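Local coordinates for outer membrane protein (Tpn50) (Borrelia burgdorferi, PDB 3OON) that probably binds peptidoglycan through this OmpA-like C-terminal domain, tethering the outer membrane to the cell wall, at residues A[33-44]-A[77-87]. Numbering follows the deposited sequence.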
# COMPACT_ATOMS: atom_id res chain seq x y z
N TYR A 33 -3.15 3.99 16.15
CA TYR A 33 -1.75 3.58 16.27
C TYR A 33 -1.44 2.26 15.58
O TYR A 33 -0.34 2.07 15.07
CB TYR A 33 -1.29 3.59 17.73
CG TYR A 33 -1.09 5.00 18.26
CD1 TYR A 33 -0.06 5.80 17.77
CD2 TYR A 33 -1.93 5.53 19.23
CE1 TYR A 33 0.12 7.10 18.23
CE2 TYR A 33 -1.75 6.83 19.71
CZ TYR A 33 -0.72 7.60 19.20
OH TYR A 33 -0.54 8.89 19.66
N LYS A 34 -2.43 1.36 15.54
CA LYS A 34 -2.29 0.08 14.84
C LYS A 34 -2.07 0.30 13.33
O LYS A 34 -1.29 -0.42 12.70
CB LYS A 34 -3.53 -0.78 15.10
CG LYS A 34 -3.43 -2.23 14.63
CD LYS A 34 -2.97 -3.17 15.75
CE LYS A 34 -3.76 -4.49 15.75
NZ LYS A 34 -3.55 -5.33 14.54
N LYS A 35 -2.75 1.29 12.77
CA LYS A 35 -2.53 1.67 11.37
C LYS A 35 -1.11 2.21 11.14
O LYS A 35 -0.44 1.86 10.15
CB LYS A 35 -3.55 2.71 10.93
CG LYS A 35 -3.44 3.12 9.47
CD LYS A 35 -4.36 4.32 9.13
CE LYS A 35 -5.81 3.93 9.04
NZ LYS A 35 -6.57 4.91 8.22
N ILE A 36 -0.64 3.07 12.05
CA ILE A 36 0.73 3.57 11.95
C ILE A 36 1.73 2.42 12.14
O ILE A 36 2.81 2.44 11.55
CB ILE A 36 1.00 4.74 12.91
CG1 ILE A 36 -0.02 5.86 12.70
CG2 ILE A 36 2.41 5.28 12.68
CD1 ILE A 36 -0.05 6.88 13.84
N ASP A 37 1.37 1.42 12.94
CA ASP A 37 2.21 0.23 13.13
C ASP A 37 2.43 -0.52 11.81
O ASP A 37 3.52 -1.02 11.54
CB ASP A 37 1.61 -0.72 14.15
CG ASP A 37 1.75 -0.22 15.58
OD1 ASP A 37 2.55 0.72 15.82
OD2 ASP A 37 1.07 -0.77 16.46
N LEU A 38 1.37 -0.59 11.01
CA LEU A 38 1.47 -1.17 9.67
C LEU A 38 2.39 -0.35 8.78
O LEU A 38 3.26 -0.90 8.09
CB LEU A 38 0.08 -1.32 9.03
CG LEU A 38 0.08 -1.80 7.57
CD1 LEU A 38 0.83 -3.15 7.38
CD2 LEU A 38 -1.33 -1.90 7.05
N ILE A 39 2.21 0.98 8.80
CA ILE A 39 3.15 1.86 8.11
C ILE A 39 4.59 1.58 8.56
O ILE A 39 5.51 1.48 7.74
CB ILE A 39 2.77 3.35 8.31
CG1 ILE A 39 1.44 3.65 7.61
CG2 ILE A 39 3.86 4.27 7.79
CD1 ILE A 39 0.68 4.83 8.18
N ALA A 40 4.77 1.43 9.88
CA ALA A 40 6.09 1.15 10.47
C ALA A 40 6.69 -0.16 9.94
O ALA A 40 7.90 -0.24 9.71
CB ALA A 40 6.00 1.15 12.00
N LYS A 41 5.84 -1.16 9.73
CA LYS A 41 6.27 -2.45 9.18
C LYS A 41 6.83 -2.29 7.76
O LYS A 41 7.82 -2.93 7.42
CB LYS A 41 5.12 -3.45 9.18
CG LYS A 41 5.30 -4.59 10.16
CD LYS A 41 4.49 -5.80 9.71
CE LYS A 41 5.17 -7.12 10.07
NZ LYS A 41 4.24 -8.25 9.87
N LEU A 42 6.21 -1.43 6.96
CA LEU A 42 6.73 -1.14 5.63
C LEU A 42 8.03 -0.35 5.69
O LEU A 42 8.98 -0.69 5.00
CB LEU A 42 5.70 -0.38 4.79
CG LEU A 42 4.39 -1.12 4.54
CD1 LEU A 42 3.42 -0.20 3.83
CD2 LEU A 42 4.64 -2.40 3.73
N LEU A 43 8.05 0.70 6.51
CA LEU A 43 9.21 1.60 6.59
C LEU A 43 10.46 0.91 7.11
O LEU A 43 11.56 1.19 6.64
CB LEU A 43 8.91 2.85 7.43
CG LEU A 43 7.78 3.79 6.99
CD1 LEU A 43 7.72 4.95 7.96
CD2 LEU A 43 7.94 4.30 5.56
N GLU A 44 10.26 0.01 8.08
CA GLU A 44 11.30 -0.87 8.63
C GLU A 44 12.11 -1.57 7.55
O GLU A 44 13.31 -1.78 7.71
CB GLU A 44 10.66 -1.97 9.46
CG GLU A 44 10.50 -1.69 10.93
CD GLU A 44 10.23 -2.97 11.71
OE1 GLU A 44 9.37 -3.77 11.27
OE2 GLU A 44 10.89 -3.18 12.74
N ILE A 77 2.89 12.03 13.79
CA ILE A 77 3.11 10.75 13.11
C ILE A 77 4.59 10.37 13.15
O ILE A 77 4.95 9.24 13.52
CB ILE A 77 2.60 10.77 11.64
CG1 ILE A 77 1.10 11.14 11.58
CG2 ILE A 77 2.89 9.43 10.93
CD1 ILE A 77 0.16 10.14 12.16
N GLY A 78 5.44 11.32 12.77
CA GLY A 78 6.89 11.12 12.78
C GLY A 78 7.42 10.75 14.15
O GLY A 78 8.24 9.83 14.28
N ASN A 79 6.94 11.45 15.18
CA ASN A 79 7.36 11.20 16.55
C ASN A 79 7.09 9.77 17.00
O ASN A 79 7.90 9.17 17.71
CB ASN A 79 6.71 12.17 17.53
CG ASN A 79 7.31 13.57 17.45
OD1 ASN A 79 8.39 13.78 16.89
ND2 ASN A 79 6.61 14.54 18.02
N TYR A 80 5.96 9.21 16.57
CA TYR A 80 5.61 7.84 16.89
C TYR A 80 6.55 6.86 16.20
O TYR A 80 7.03 5.91 16.82
CB TYR A 80 4.15 7.54 16.54
CG TYR A 80 3.72 6.14 16.91
CD1 TYR A 80 3.53 5.77 18.24
CD2 TYR A 80 3.53 5.17 15.93
CE1 TYR A 80 3.15 4.48 18.58
CE2 TYR A 80 3.14 3.88 16.26
CZ TYR A 80 2.96 3.54 17.59
OH TYR A 80 2.57 2.27 17.92
N LEU A 81 6.85 7.13 14.92
CA LEU A 81 7.82 6.35 14.16
C LEU A 81 9.23 6.38 14.78
O LEU A 81 9.93 5.37 14.75
CB LEU A 81 7.85 6.78 12.70
CG LEU A 81 6.56 6.63 11.89
CD1 LEU A 81 6.74 7.23 10.51
CD2 LEU A 81 6.12 5.16 11.77
N ILE A 82 9.62 7.54 15.31
CA ILE A 82 10.87 7.68 16.06
C ILE A 82 10.82 6.77 17.28
O ILE A 82 11.73 5.96 17.50
CB ILE A 82 11.07 9.13 16.58
CG1 ILE A 82 11.11 10.12 15.42
CG2 ILE A 82 12.34 9.23 17.42
CD1 ILE A 82 12.21 9.86 14.47
N LYS A 83 9.74 6.90 18.05
CA LYS A 83 9.54 6.15 19.29
C LYS A 83 9.54 4.63 19.05
O LYS A 83 10.05 3.86 19.88
CB LYS A 83 8.23 6.60 19.94
CG LYS A 83 7.93 6.00 21.32
CD LYS A 83 6.51 6.37 21.75
CE LYS A 83 6.14 5.80 23.10
NZ LYS A 83 4.81 6.35 23.52
N MSE A 84 9.00 4.22 17.90
CA MSE A 84 8.98 2.81 17.50
C MSE A 84 10.33 2.34 16.94
O MSE A 84 10.48 1.17 16.58
CB MSE A 84 7.88 2.55 16.46
CG MSE A 84 6.44 2.73 16.98
SE MSE A 84 5.82 1.39 18.26
CE MSE A 84 6.30 2.27 19.94
N LYS A 85 11.28 3.27 16.87
CA LYS A 85 12.62 3.04 16.34
C LYS A 85 12.67 2.54 14.88
O LYS A 85 13.57 1.79 14.51
CB LYS A 85 13.44 2.12 17.27
CG LYS A 85 13.89 2.79 18.56
CD LYS A 85 15.33 2.40 18.89
CE LYS A 85 16.32 3.11 17.95
NZ LYS A 85 17.59 2.35 17.75
N VAL A 86 11.72 2.96 14.05
CA VAL A 86 11.77 2.58 12.63
C VAL A 86 12.50 3.61 11.76
O VAL A 86 13.06 3.27 10.71
CB VAL A 86 10.38 2.15 12.03
CG1 VAL A 86 9.70 1.14 12.95
CG2 VAL A 86 9.48 3.32 11.80
N LYS A 87 12.52 4.86 12.21
CA LYS A 87 13.33 5.91 11.59
C LYS A 87 13.97 6.77 12.69
O LYS A 87 13.45 6.87 13.80
CB LYS A 87 12.47 6.78 10.65
CG LYS A 87 12.01 6.10 9.35
CD LYS A 87 13.16 5.89 8.37
CE LYS A 87 12.93 4.69 7.48
NZ LYS A 87 14.17 4.32 6.74
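Tyr80 reaches from its helix to 33-44, where Tyr33, Ile36 and Asp37 meet its ring over one face and along an edge. Its CG stands anti to the backbone N, which carries the ring away from its own helix toward the other. Over the centre of one face sits Tyr33 CD1, 3.6 Å from Tyr80 CE1, with the two ring planes inclined at 43°. The opposite face takes CG of the selenomethionine at Met84, one turn further on, whose chain is bent at chi2 and chi3 and whose CG lies toward the ring's rim. At the edge, Ile36 CG2 comes to 3.4 Å from Tyr80 CD2, the gamma-methyl of its beta branch reaching the rim of the ring. Further along that rim, Tyr80 OH donates a hydrogen bond to Asp37 OD1 (2.6 Å), on the carboxylate's syn side and 15° out of its plane. A tyrosine suits this place because its ring packs while its hydroxyl reaches a polar partner near the surface.

Both helices lie on one face of the mixed sheet of this OmpA-like alpha/beta domain, their short axes 10.5 Å apart at closest approach and crossing at -62°. Beneath Tyr80, Ile36 CD1 meets Ile77 CD1, and both isoleucines also rest on Ile19 of strand 12-20. Leu81 divides its methyls: CD2 fits against Ile36 CG2 and the small Ala40 CB, whereas CD1 meets Leu43 CD1 at 3.6 Å, above Ile51 of strand 51-55. Past the Schellman motif that ends helix 63-83 with Lys85 at positive phi, the chain turns back so that Val86 CG1 packs on Ala40 CB (3.8 Å) and on the aliphatic CG of Glu44. Lys87 runs its CE past Leu43 O, and its NZ is hydrogen-bonded to the carbonyls of Phe46 and Asn49.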